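Long-range contacts in beta-galactosidase (Bacteroides thetaiotaomicron, PDB 5MUI), which probably releases arabinofuranose units from the plant pectin rhamnogalacturonan II, as a glycoside hydrolase of a gut bacterium: residues D273-K278 against K334-K339; S208-D213 against F222-N227; G239-I244 against V261-A266. All coordinates share one frame; numbering follows the deposited sequence. Where two conformers were deposited one is given.

Contact 1 (D273-K278 against K334-K339). With FUB (beta-L-arabinofuranose), chain B; RAM (alpha-L-rhamnopyranose), chain C.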
loop_
_atom_site.group_PDB
_atom_site.type_symbol
_atom_site.label_atom_id
_atom_site.label_comp_id
_atom_site.label_asym_id
_atom_site.label_seq_id
_atom_site.Cartn_x
_atom_site.Cartn_y
_atom_site.Cartn_z
ATOM N N ASP A 273 -5.525 0.093 0.967
ATOM C CA ASP A 273 -4.228 0.316 0.280
ATOM C C ASP A 273 -4.405 0.958 -1.099
ATOM O O ASP A 273 -4.017 0.377 -2.140
ATOM C CB ASP A 273 -3.382 -0.991 0.219
ATOM C CG ASP A 273 -2.864 -1.444 1.605
ATOM O OD1 ASP A 273 -3.484 -1.112 2.636
ATOM O OD2 ASP A 273 -1.841 -2.156 1.676
ATOM N N ALA A 274 -4.978 2.166 -1.092
ATOM C CA ALA A 274 -5.181 2.961 -2.312
ATOM C C ALA A 274 -3.817 3.374 -2.908
ATOM O O ALA A 274 -2.897 3.736 -2.157
ATOM C CB ALA A 274 -6.023 4.192 -2.015
ATOM N N HIS A 275 -3.685 3.205 -4.228
ATOM C CA HIS A 275 -2.471 3.489 -5.017
ATOM C C HIS A 275 -2.971 4.181 -6.296
ATOM O O HIS A 275 -3.625 3.547 -7.106
ATOM C CB HIS A 275 -1.746 2.147 -5.343
ATOM C CG HIS A 275 -0.753 2.215 -6.463
ATOM N ND1 HIS A 275 0.268 3.145 -6.513
ATOM C CD2 HIS A 275 -0.593 1.421 -7.553
ATOM C CE1 HIS A 275 0.993 2.939 -7.601
ATOM N NE2 HIS A 275 0.487 1.902 -8.256
ATOM N N ILE A 276 -2.654 5.468 -6.470
ATOM C CA ILE A 276 -3.265 6.322 -7.502
ATOM C C ILE A 276 -2.265 6.731 -8.569
ATOM O O ILE A 276 -1.140 7.203 -8.241
ATOM C CB ILE A 276 -3.919 7.573 -6.871
ATOM C CG1 ILE A 276 -5.065 7.125 -5.952
ATOM C CG2 ILE A 276 -4.480 8.494 -7.956
ATOM C CD1 ILE A 276 -5.688 8.208 -5.124
ATOM N N GLN A 277 -2.653 6.536 -9.835
ATOM C CA GLN A 277 -1.850 7.006 -10.992
ATOM C C GLN A 277 -2.733 7.838 -11.921
ATOM O O GLN A 277 -3.952 7.693 -11.910
ATOM C CB GLN A 277 -1.164 5.867 -11.754
ATOM C CG GLN A 277 -0.057 5.177 -10.940
ATOM C CD GLN A 277 0.854 4.250 -11.726
ATOM O OE1 GLN A 277 1.456 4.627 -12.752
ATOM N NE2 GLN A 277 1.013 3.022 -11.209
ATOM N N LYS A 278 -2.103 8.749 -12.655
ATOM C CA LYS A 278 -2.783 9.636 -13.590
ATOM C C LYS A 278 -2.559 9.166 -15.025
ATOM O O LYS A 278 -1.420 9.010 -15.474
ATOM C CB LYS A 278 -2.290 11.074 -13.412
ATOM C CG LYS A 278 -3.216 12.097 -14.049
ATOM C CD LYS A 278 -2.971 13.493 -13.518
ATOM C CE LYS A 278 -4.086 14.413 -13.953
ATOM N NZ LYS A 278 -3.582 15.807 -13.914
ATOM N N LYS A 334 -3.291 -6.322 -2.366
ATOM C CA LYS A 334 -2.446 -5.147 -2.191
ATOM C C LYS A 334 -1.665 -4.884 -3.499
ATOM O O LYS A 334 -1.303 -5.832 -4.190
ATOM C CB LYS A 334 -1.575 -5.248 -0.936
ATOM C CG LYS A 334 -2.423 -5.574 0.294
ATOM C CD LYS A 334 -1.583 -5.629 1.536
ATOM C CE LYS A 334 -2.401 -6.083 2.733
ATOM N NZ LYS A 334 -1.585 -6.037 3.973
ATOM N N SER A 335 -1.502 -3.622 -3.893
ATOM C CA SER A 335 -1.054 -3.297 -5.269
ATOM C C SER A 335 0.052 -2.252 -5.328
ATOM O O SER A 335 0.032 -1.230 -4.611
ATOM C CB SER A 335 -2.208 -2.738 -6.125
ATOM O OG SER A 335 -3.272 -3.634 -6.372
ATOM N N TYR A 336 1.015 -2.496 -6.202
ATOM C CA TYR A 336 1.814 -1.412 -6.759
ATOM C C TYR A 336 2.005 -1.759 -8.238
ATOM O O TYR A 336 2.388 -2.885 -8.540
ATOM C CB TYR A 336 3.165 -1.225 -6.060
ATOM C CG TYR A 336 3.588 0.203 -6.090
ATOM C CD1 TYR A 336 4.193 0.740 -7.209
ATOM C CD2 TYR A 336 3.260 1.063 -5.037
ATOM C CE1 TYR A 336 4.526 2.089 -7.266
ATOM C CE2 TYR A 336 3.592 2.413 -5.085
ATOM C CZ TYR A 336 4.227 2.913 -6.193
ATOM O OH TYR A 336 4.566 4.247 -6.222
ATOM N N VAL A 337 1.742 -0.815 -9.140
ATOM C CA VAL A 337 1.714 -1.088 -10.585
ATOM C C VAL A 337 2.695 -0.177 -11.370
ATOM O O VAL A 337 2.669 1.056 -11.218
ATOM C CB VAL A 337 0.280 -0.971 -11.148
ATOM C CG1 VAL A 337 0.212 -1.473 -12.590
ATOM C CG2 VAL A 337 -0.702 -1.773 -10.302
ATOM N N ILE A 338 3.577 -0.782 -12.166
ATOM C CA ILE A 338 4.600 -0.095 -12.960
ATOM C C ILE A 338 4.329 -0.455 -14.443
ATOM O O ILE A 338 4.233 -1.648 -14.764
ATOM C CB ILE A 338 6.026 -0.587 -12.608
ATOM C CG1 ILE A 338 6.400 -0.315 -11.124
ATOM C CG2 ILE A 338 7.077 0.013 -13.546
ATOM C CD1 ILE A 338 6.407 1.139 -10.709
ATOM N N LYS A 339 4.151 0.550 -15.311
ATOM C CA LYS A 339 4.212 0.332 -16.762
ATOM C C LYS A 339 5.579 0.817 -17.260
ATOM O O LYS A 339 5.934 1.982 -17.056
ATOM C CB LYS A 339 3.101 1.006 -17.569
ATOM C CG LYS A 339 3.163 0.509 -19.020
ATOM C CD LYS A 339 2.103 1.033 -19.936
ATOM C CE LYS A 339 2.347 0.512 -21.340
ATOM N NZ LYS A 339 1.292 1.030 -22.228
HETATM O O5 FUB B . -1.426 -3.309 3.917
HETATM C C5 FUB B . -1.309 -2.884 5.293
HETATM C C4 FUB B . -2.604 -2.879 6.117
HETATM O O4 FUB B . -2.757 -4.085 6.892
HETATM C C3 FUB B . -3.909 -2.730 5.367
HETATM O O3 FUB B . -4.180 -1.359 5.026
HETATM C C2 FUB B . -4.907 -3.316 6.372
HETATM O O2 FUB B . -6.134 -3.766 5.775
HETATM C C1 FUB B . -4.135 -4.423 7.100
HETATM C C1 RAM C . -5.701 -7.352 7.768
HETATM C C2 RAM C . -4.287 -6.932 7.310
HETATM C C3 RAM C . -3.626 -8.081 6.553
HETATM C C4 RAM C . -4.489 -8.490 5.346
HETATM C C5 RAM C . -5.941 -8.789 5.802
HETATM C C6 RAM C . -6.893 -8.979 4.620
HETATM O O2 RAM C . -4.390 -5.768 6.606
HETATM O O3 RAM C . -2.313 -7.630 6.153
HETATM O O4 RAM C . -3.898 -9.620 4.658
HETATM O O5 RAM C . -6.483 -7.741 6.620
HETATM O O HOH W 1 -1.198 -0.131 -2.461
#
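Hydroxyl O5 of the bound beta-L-arabinofuranose ties Asp-273 to Lys-334: it donates to Asp-273 OD2 at 2.6 Å and accepts from Lys-334 NZ at 2.7 Å. The other carboxylate oxygen, Asp-273 OD1, takes the sugar's O3 hydroxyl at 2.5 Å, so the two oxygens, alongside Asn-227 and Gln-240, help to set how the furanose is turned. Lys-334, extended beyond CG, runs past the carboxylate, its CD methylene beside Asp-273 OD2, and its ammonium also donates to rhamnose O3 (Lys-334 NZ to O3 2.8 Å). Asp-61 salt-bridges the same NZ, and His-333, Tyr-158 and Arg-357 hold the rhamnose as well. Farther along the strands from the sugar, a water sits between Asp-273 O and Ser-335 O, filling the step between backbones that do not pair directly. Next to it along the strands, His-275 stacks face to face on Tyr-336, centroids 4.0 Å apart and planes inclined by 30°. His-275 CE1 lies over the middle of the phenol ring, 3.5 Å from Tyr-336 CZ, while the phenol lies displaced toward the rim of the imidazole. With CG anti to the backbone N (chi1 162°), the imidazole of His-275 is set over the Tyr-336 ring on the strand of the next blade. Gln-277 closes the far end: its NE2 donates to Val-337 O at 2.6 Å, a bent bond (139° at the hydrogen) that lies close to the amide plane but approaches the carbonyl from out of its plane. Gln-277 OE1 meets the hydroxyl of Tyr-137. The two strand axes run nearly parallel, 7.1 Å apart at closest approach, the relation expected of innermost strands in adjacent blades round the channel of a five-bladed beta-propeller, with the glycan pocket at one mouth.

Contact 2 (S208-D213 against F222-N227). With FUB (beta-L-arabinofuranose), chain B.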
loop_
_atom_site.group_PDB
_atom_site.type_symbol
_atom_site.label_atom_id
_atom_site.label_comp_id
_atom_site.label_asym_id
_atom_site.label_seq_id
_atom_site.Cartn_x
_atom_site.Cartn_y
_atom_site.Cartn_z
ATOM N N SER A 208 -1.061 4.735 4.412
ATOM C CA SER A 208 -1.220 6.073 3.839
ATOM C C SER A 208 -0.251 6.277 2.694
ATOM O O SER A 208 0.832 5.672 2.674
ATOM C CB SER A 208 -0.955 7.159 4.887
ATOM O OG SER A 208 0.291 6.943 5.547
ATOM N N THR A 209 -0.636 7.116 1.732
ATOM C CA THR A 209 0.299 7.603 0.714
ATOM C C THR A 209 0.046 9.093 0.501
ATOM O O THR A 209 -1.095 9.507 0.379
ATOM C CB THR A 209 0.167 6.907 -0.671
ATOM O OG1 THR A 209 0.367 5.507 -0.540
ATOM C CG2 THR A 209 1.251 7.394 -1.615
ATOM N N VAL A 210 1.116 9.867 0.409
ATOM C CA VAL A 210 1.016 11.320 0.121
ATOM C C VAL A 210 1.464 11.651 -1.318
ATOM O O VAL A 210 2.537 11.241 -1.742
ATOM C CB VAL A 210 1.833 12.162 1.101
ATOM C CG1 VAL A 210 1.724 13.656 0.745
ATOM C CG2 VAL A 210 1.418 11.915 2.557
ATOM N N TYR A 211 0.616 12.407 -2.027
ATOM C CA TYR A 211 0.838 12.842 -3.400
ATOM C C TYR A 211 1.030 14.366 -3.441
ATOM O O TYR A 211 0.446 15.076 -2.634
ATOM C CB TYR A 211 -0.371 12.454 -4.254
ATOM C CG TYR A 211 -0.607 10.955 -4.281
ATOM C CD1 TYR A 211 0.171 10.125 -5.082
ATOM C CD2 TYR A 211 -1.571 10.367 -3.458
ATOM C CE1 TYR A 211 -0.026 8.749 -5.088
ATOM C CE2 TYR A 211 -1.777 8.996 -3.448
ATOM C CZ TYR A 211 -1.020 8.182 -4.280
ATOM O OH TYR A 211 -1.242 6.801 -4.257
ATOM N N TRP A 212 1.864 14.835 -4.372
ATOM C CA TRP A 212 2.058 16.260 -4.638
ATOM C C TRP A 212 1.161 16.618 -5.815
ATOM O O TRP A 212 1.447 16.226 -6.952
ATOM C CB TRP A 212 3.521 16.547 -4.999
ATOM C CG TRP A 212 3.979 17.960 -4.705
ATOM C CD1 TRP A 212 3.198 19.057 -4.445
ATOM C CD2 TRP A 212 5.333 18.420 -4.679
ATOM N NE1 TRP A 212 3.996 20.173 -4.249
ATOM C CE2 TRP A 212 5.309 19.803 -4.389
ATOM C CE3 TRP A 212 6.566 17.795 -4.877
ATOM C CZ2 TRP A 212 6.469 20.558 -4.286
ATOM C CZ3 TRP A 212 7.703 18.547 -4.772
ATOM C CH2 TRP A 212 7.653 19.912 -4.477
ATOM N N ASP A 213 0.069 17.326 -5.524
ATOM C CA ASP A 213 -0.902 17.790 -6.529
ATOM C C ASP A 213 -0.546 19.226 -6.881
ATOM O O ASP A 213 -0.893 20.152 -6.154
ATOM C CB ASP A 213 -2.324 17.688 -5.968
ATOM C CG ASP A 213 -3.392 18.172 -6.942
ATOM O OD1 ASP A 213 -3.062 18.439 -8.138
ATOM O OD2 ASP A 213 -4.558 18.289 -6.495
ATOM N N PHE A 222 -0.384 19.102 -0.929
ATOM C CA PHE A 222 -0.152 17.710 -0.444
ATOM C C PHE A 222 -1.469 17.018 -0.092
ATOM O O PHE A 222 -2.205 17.470 0.781
ATOM C CB PHE A 222 0.846 17.693 0.730
ATOM C CG PHE A 222 2.172 18.315 0.385
ATOM C CD1 PHE A 222 2.965 17.769 -0.604
ATOM C CD2 PHE A 222 2.599 19.484 1.012
ATOM C CE1 PHE A 222 4.194 18.339 -0.935
ATOM C CE2 PHE A 222 3.824 20.055 0.685
ATOM C CZ PHE A 222 4.611 19.507 -0.290
ATOM N N VAL A 223 -1.727 15.895 -0.779
ATOM C CA VAL A 223 -2.950 15.146 -0.635
ATOM C C VAL A 223 -2.650 13.701 -0.199
ATOM O O VAL A 223 -2.018 12.954 -0.949
ATOM C CB VAL A 223 -3.735 15.110 -1.966
ATOM C CG1 VAL A 223 -4.996 14.258 -1.817
ATOM C CG2 VAL A 223 -4.052 16.548 -2.438
ATOM N N MET A 224 -3.134 13.322 0.985
ATOM C CA MET A 224 -2.986 11.954 1.515
ATOM C C MET A 224 -4.262 11.125 1.316
ATOM O O MET A 224 -5.343 11.573 1.697
ATOM C CB MET A 224 -2.640 11.993 3.014
ATOM C CG MET A 224 -2.393 10.624 3.688
ATOM S SD MET A 224 -2.398 10.765 5.520
ATOM C CE MET A 224 -0.871 11.672 5.769
ATOM N N PHE A 225 -4.113 9.933 0.722
ATOM C CA PHE A 225 -5.122 8.888 0.734
ATOM C C PHE A 225 -4.720 7.860 1.771
ATOM O O PHE A 225 -3.548 7.391 1.783
ATOM C CB PHE A 225 -5.254 8.211 -0.649
ATOM C CG PHE A 225 -6.128 8.972 -1.597
ATOM C CD1 PHE A 225 -5.662 10.128 -2.219
ATOM C CD2 PHE A 225 -7.449 8.578 -1.806
ATOM C CE1 PHE A 225 -6.493 10.845 -3.079
ATOM C CE2 PHE A 225 -8.282 9.271 -2.685
ATOM C CZ PHE A 225 -7.796 10.415 -3.315
ATOM N N TYR A 226 -5.643 7.524 2.673
ATOM C CA TYR A 226 -5.344 6.519 3.724
ATOM C C TYR A 226 -6.556 5.709 4.087
ATOM O O TYR A 226 -7.687 6.177 3.897
ATOM C CB TYR A 226 -4.727 7.137 5.001
ATOM C CG TYR A 226 -5.592 8.075 5.849
ATOM C CD1 TYR A 226 -5.978 9.337 5.374
ATOM C CD2 TYR A 226 -5.948 7.730 7.170
ATOM C CE1 TYR A 226 -6.711 10.226 6.183
ATOM C CE2 TYR A 226 -6.660 8.603 7.990
ATOM C CZ TYR A 226 -7.058 9.851 7.501
ATOM O OH TYR A 226 -7.783 10.724 8.319
ATOM N N ASN A 227 -6.345 4.471 4.538
ATOM C CA ASN A 227 -7.496 3.664 5.000
ATOM C C ASN A 227 -7.430 3.493 6.504
ATOM O O ASN A 227 -6.358 3.624 7.085
ATOM C CB ASN A 227 -7.670 2.341 4.210
ATOM C CG ASN A 227 -6.473 1.395 4.327
ATOM O OD1 ASN A 227 -5.390 1.689 3.809
ATOM N ND2 ASN A 227 -6.697 0.215 4.916
HETATM O O5 FUB B . -1.426 -3.309 3.917
HETATM C C5 FUB B . -1.309 -2.884 5.293
HETATM C C4 FUB B . -2.604 -2.879 6.117
HETATM O O4 FUB B . -2.757 -4.085 6.892
HETATM C C3 FUB B . -3.909 -2.730 5.367
HETATM O O3 FUB B . -4.180 -1.359 5.026
HETATM C C2 FUB B . -4.907 -3.316 6.372
HETATM O O2 FUB B . -6.134 -3.766 5.775
HETATM C C1 FUB B . -4.135 -4.423 7.100
#
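Strands 208-212 and 222-227 form an antiparallel beta hairpin, axes 4.6 Å apart and 155° between their directions, with Thr-209/Phe-225 and Tyr-211/Val-223 as hydrogen-bonded pairs. Each pair exchanges two N-H...O=C bonds, among them Thr-209 N to Phe-225 O at 2.9 Å and the nearly straight Val-223 N to Tyr-211 O bond (174°). CA-H groups of Ser-208, Phe-222 and Met-224 also point at carbonyl oxygens across the gap. On the face carrying Ser-208, Val-210 and Trp-212, the two methyls of Val-210 divide their partners: CG1 rests on Phe-222 CB at 4.1 Å, CG2 on Met-224 CE at 4.0 Å. Met-224 leaves the backbone extended and turns at its last torsion (chi3 -70°), which brings the methyl back over the valine while SD lies by Ser-208 CB. Beyond them Ser-208 CB and Tyr-226 CB touch at 3.8 Å. At the turn end Phe-222 and Trp-212 lie side by side, pointing the same way, with Phe-222 CE1 over one face of the indole; the indole was modelled in two conformers, so this detail holds for one of them. The other face carries Tyr-211 and Phe-225, whose rings meet obliquely (Tyr-211 CE2 to Phe-225 CD1 4.2 Å), while Val-223 CG2 packs on Asp-213 CB. The hydroxyl of Tyr-211 bonds to Ile-276 N of the next blade, and that of Tyr-226 to Glu-201. Asn-227 ends the contact at the sugar, its ND2 donating to arabinofuranose O3 at 3.0 Å. Apolar packing on both faces, with the phenol oxygens bonded to residues beyond the hairpin, is consistent with a largely apolar blade interior, the amide of Asn-227 falling at the glycan pocket.

Contact 3 (G239-I244 against V261-A266). Unlike the reference sequence in segment 239-244: Gln-240 (reference Glu). With FUB (beta-L-arabinofuranose), chain B.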
loop_
_atom_site.group_PDB
_atom_site.type_symbol
_atom_site.label_atom_id
_atom_site.label_comp_id
_atom_site.label_asym_id
_atom_site.label_seq_id
_atom_site.Cartn_x
_atom_site.Cartn_y
_atom_site.Cartn_z
ATOM N N GLY A 239 -15.883 -1.810 9.505
ATOM C CA GLY A 239 -15.185 -2.060 8.234
ATOM C C GLY A 239 -13.933 -1.186 8.100
ATOM O O GLY A 239 -13.629 -0.372 8.991
ATOM N N GLN A 240 -13.210 -1.366 7.002
ATOM C CA GLN A 240 -12.154 -0.434 6.613
ATOM C C GLN A 240 -12.534 0.340 5.353
ATOM O O GLN A 240 -13.019 -0.247 4.380
ATOM C CB GLN A 240 -10.826 -1.143 6.357
ATOM C CG GLN A 240 -10.138 -1.627 7.610
ATOM C CD GLN A 240 -8.799 -2.309 7.299
ATOM O OE1 GLN A 240 -8.067 -1.886 6.384
ATOM N NE2 GLN A 240 -8.488 -3.374 8.043
ATOM N N ARG A 241 -12.297 1.651 5.379
ATOM C CA ARG A 241 -12.671 2.548 4.308
ATOM C C ARG A 241 -11.531 3.518 3.988
ATOM O O ARG A 241 -10.589 3.626 4.762
ATOM C CB ARG A 241 -13.936 3.317 4.705
ATOM C CG ARG A 241 -15.097 2.411 5.142
ATOM C CD ARG A 241 -16.242 3.135 5.841
ATOM N NE ARG A 241 -17.310 2.214 6.288
ATOM C CZ ARG A 241 -17.344 1.568 7.457
ATOM N NH1 ARG A 241 -16.383 1.684 8.363
ATOM N NH2 ARG A 241 -18.374 0.784 7.733
ATOM N N VAL A 242 -11.653 4.247 2.864
ATOM C CA VAL A 242 -10.622 5.130 2.333
ATOM C C VAL A 242 -11.081 6.590 2.417
ATOM O O VAL A 242 -12.232 6.946 2.026
ATOM C CB VAL A 242 -10.270 4.783 0.855
ATOM C CG1 VAL A 242 -9.371 5.833 0.215
ATOM C CG2 VAL A 242 -9.615 3.408 0.751
ATOM N N GLY A 243 -10.177 7.429 2.910
ATOM C CA GLY A 243 -10.382 8.882 3.000
ATOM C C GLY A 243 -9.166 9.722 2.686
ATOM O O GLY A 243 -8.074 9.211 2.425
ATOM N N ILE A 244 -9.365 11.039 2.748
ATOM C CA ILE A 244 -8.389 12.031 2.362
ATOM C C ILE A 244 -8.012 12.992 3.531
ATOM O O ILE A 244 -8.890 13.392 4.321
ATOM C CB ILE A 244 -8.945 12.837 1.167
ATOM C CG1 ILE A 244 -8.976 11.955 -0.091
ATOM C CG2 ILE A 244 -8.087 14.068 0.864
ATOM C CD1 ILE A 244 -9.837 12.537 -1.195
ATOM N N VAL A 261 -14.271 8.860 1.264
ATOM C CA VAL A 261 -14.541 9.017 -0.164
ATOM C C VAL A 261 -14.775 7.693 -0.921
ATOM O O VAL A 261 -15.245 7.733 -2.053
ATOM C CB VAL A 261 -13.468 9.889 -0.876
ATOM C CG1 VAL A 261 -13.283 11.209 -0.136
ATOM C CG2 VAL A 261 -12.148 9.163 -1.044
ATOM N N PHE A 262 -14.453 6.543 -0.325
ATOM C CA PHE A 262 -14.554 5.264 -1.044
ATOM C C PHE A 262 -14.695 4.119 -0.042
ATOM O O PHE A 262 -13.858 3.968 0.870
ATOM C CB PHE A 262 -13.342 5.078 -1.987
ATOM C CG PHE A 262 -13.496 3.940 -2.974
ATOM C CD1 PHE A 262 -14.522 3.940 -3.907
ATOM C CD2 PHE A 262 -12.584 2.872 -2.983
ATOM C CE1 PHE A 262 -14.656 2.898 -4.829
ATOM C CE2 PHE A 262 -12.719 1.830 -3.889
ATOM C CZ PHE A 262 -13.751 1.845 -4.818
ATOM N N ALA A 263 -15.784 3.358 -0.176
ATOM C CA ALA A 263 -16.132 2.301 0.786
ATOM C C ALA A 263 -17.086 1.289 0.156
ATOM O O ALA A 263 -17.811 1.618 -0.789
ATOM C CB ALA A 263 -16.750 2.894 2.041
ATOM N N HIS A 264 -17.061 0.070 0.670
ATOM C CA HIS A 264 -18.013 -0.967 0.306
ATOM C C HIS A 264 -18.671 -1.451 1.597
ATOM O O HIS A 264 -18.014 -2.019 2.455
ATOM C CB HIS A 264 -17.315 -2.101 -0.429
ATOM C CG HIS A 264 -16.701 -1.682 -1.729
ATOM N ND1 HIS A 264 -15.394 -1.246 -1.831
ATOM C CD2 HIS A 264 -17.214 -1.630 -2.980
ATOM C CE1 HIS A 264 -15.134 -0.932 -3.089
ATOM N NE2 HIS A 264 -16.223 -1.156 -3.808
ATOM N N GLU A 265 -19.974 -1.223 1.720
ATOM C CA GLU A 265 -20.674 -1.390 2.993
ATOM C C GLU A 265 -21.304 -2.763 3.106
ATOM O O GLU A 265 -22.352 -3.015 2.531
ATOM C CB GLU A 265 -21.726 -0.296 3.153
ATOM C CG GLU A 265 -21.129 1.105 3.208
ATOM C CD GLU A 265 -20.320 1.378 4.474
ATOM O OE1 GLU A 265 -20.501 0.692 5.519
ATOM O OE2 GLU A 265 -19.484 2.307 4.418
ATOM N N ALA A 266 -20.617 -3.655 3.813
ATOM C CA ALA A 266 -21.172 -4.938 4.288
ATOM C C ALA A 266 -20.346 -5.302 5.485
ATOM O O ALA A 266 -19.189 -4.851 5.600
ATOM C CB ALA A 266 -21.068 -6.029 3.235
HETATM O O5 FUB B . -1.426 -3.309 3.917
HETATM C C5 FUB B . -1.309 -2.884 5.293
HETATM C C4 FUB B . -2.604 -2.879 6.117
HETATM O O4 FUB B . -2.757 -4.085 6.892
HETATM C C3 FUB B . -3.909 -2.730 5.367
HETATM O O3 FUB B . -4.180 -1.359 5.026
HETATM C C2 FUB B . -4.907 -3.316 6.372
HETATM O O2 FUB B . -6.134 -3.766 5.775
HETATM C C1 FUB B . -4.135 -4.423 7.100
HETATM O O HOH W 2 -15.249 -0.716 2.703
#
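The guanidinium of Arg-241 meets the carboxylate of Glu-265 edge to edge, their planes only 16° apart, while Ala-263 CB lies obliquely to the guanidinium. The grip is side-on: Arg-241 NE donates to Glu-265 OE2 at 2.9 Å and Arg-241 NH2 to Glu-265 OE1 at 3.1 Å, the latter nearly straight (171°) and on the syn lone pair. Glu-265 folds back at chi2 (-69°), turning its carboxylate to face the arginine. Arg-241 CG packs on Ala-263 CB at 3.5 Å, and Gly-230 O and Leu-237 O take further N-H groups of the guanidinium. With an alanine in place of Arg-241, the carboxylate of Glu-265, left without its charged mate, would probably be free to turn, and the carbonyls of Gly-230 and Leu-237 would probably be held less firmly. Further along, Val-242 N donates to Phe-262 O at 3.0 Å. Val-242 O accepts two backbone donors, Val-261 N at 2.9 Å and Phe-262 N at 3.3 Å; with Val-261 and Phe-262 both opposite Val-242, this is a classic beta bulge. Ile-244 CD1 closes that end against Val-261 CG1 at 3.8 Å. A water bridges Gln-240 O and His-264 N where the backbones part. The side chain of Gln-240, which replaces the glutamate of the reference sequence, leaves the backbone away from segment 261-266, and its amide lies in the glycan pocket: its OE1 accepts from arabinofuranose O2 at 2.8 Å, and its NE2 gives the same oxygen a second, weak bond. Strand 238-247 is third in its four-stranded blade, with Val-242 and Ile-244 packed on Phe-225 of strand 222-231; segment 261-266 lies in the connection from the short outer strand 254-255 to strand 270-279, the innermost strand of the next blade.

Overall arrangement
The three contacts converge on one arabinofuranose from different parts of the propeller. Contact 1 joins two blades near the central channel and is wholly buried; its chemistry is polar and aromatic, without direct backbone pairing. Contact 2, also buried, lies within one blade, held by regular strand pairing and apolar side chains. Contact 3 pins the connection to the next blade against the same blade, farther from the centre of the chain, by a bulged backbone and a salt bridge whose glutamate is exposed. Tyr-226 O meets Gly-243 N to link contacts 2 and 3 across neighbouring strands, while Ile-276 CD1 packs on Phe-225 CE1 between contacts 1 and 2; contacts 1 and 3 do not touch.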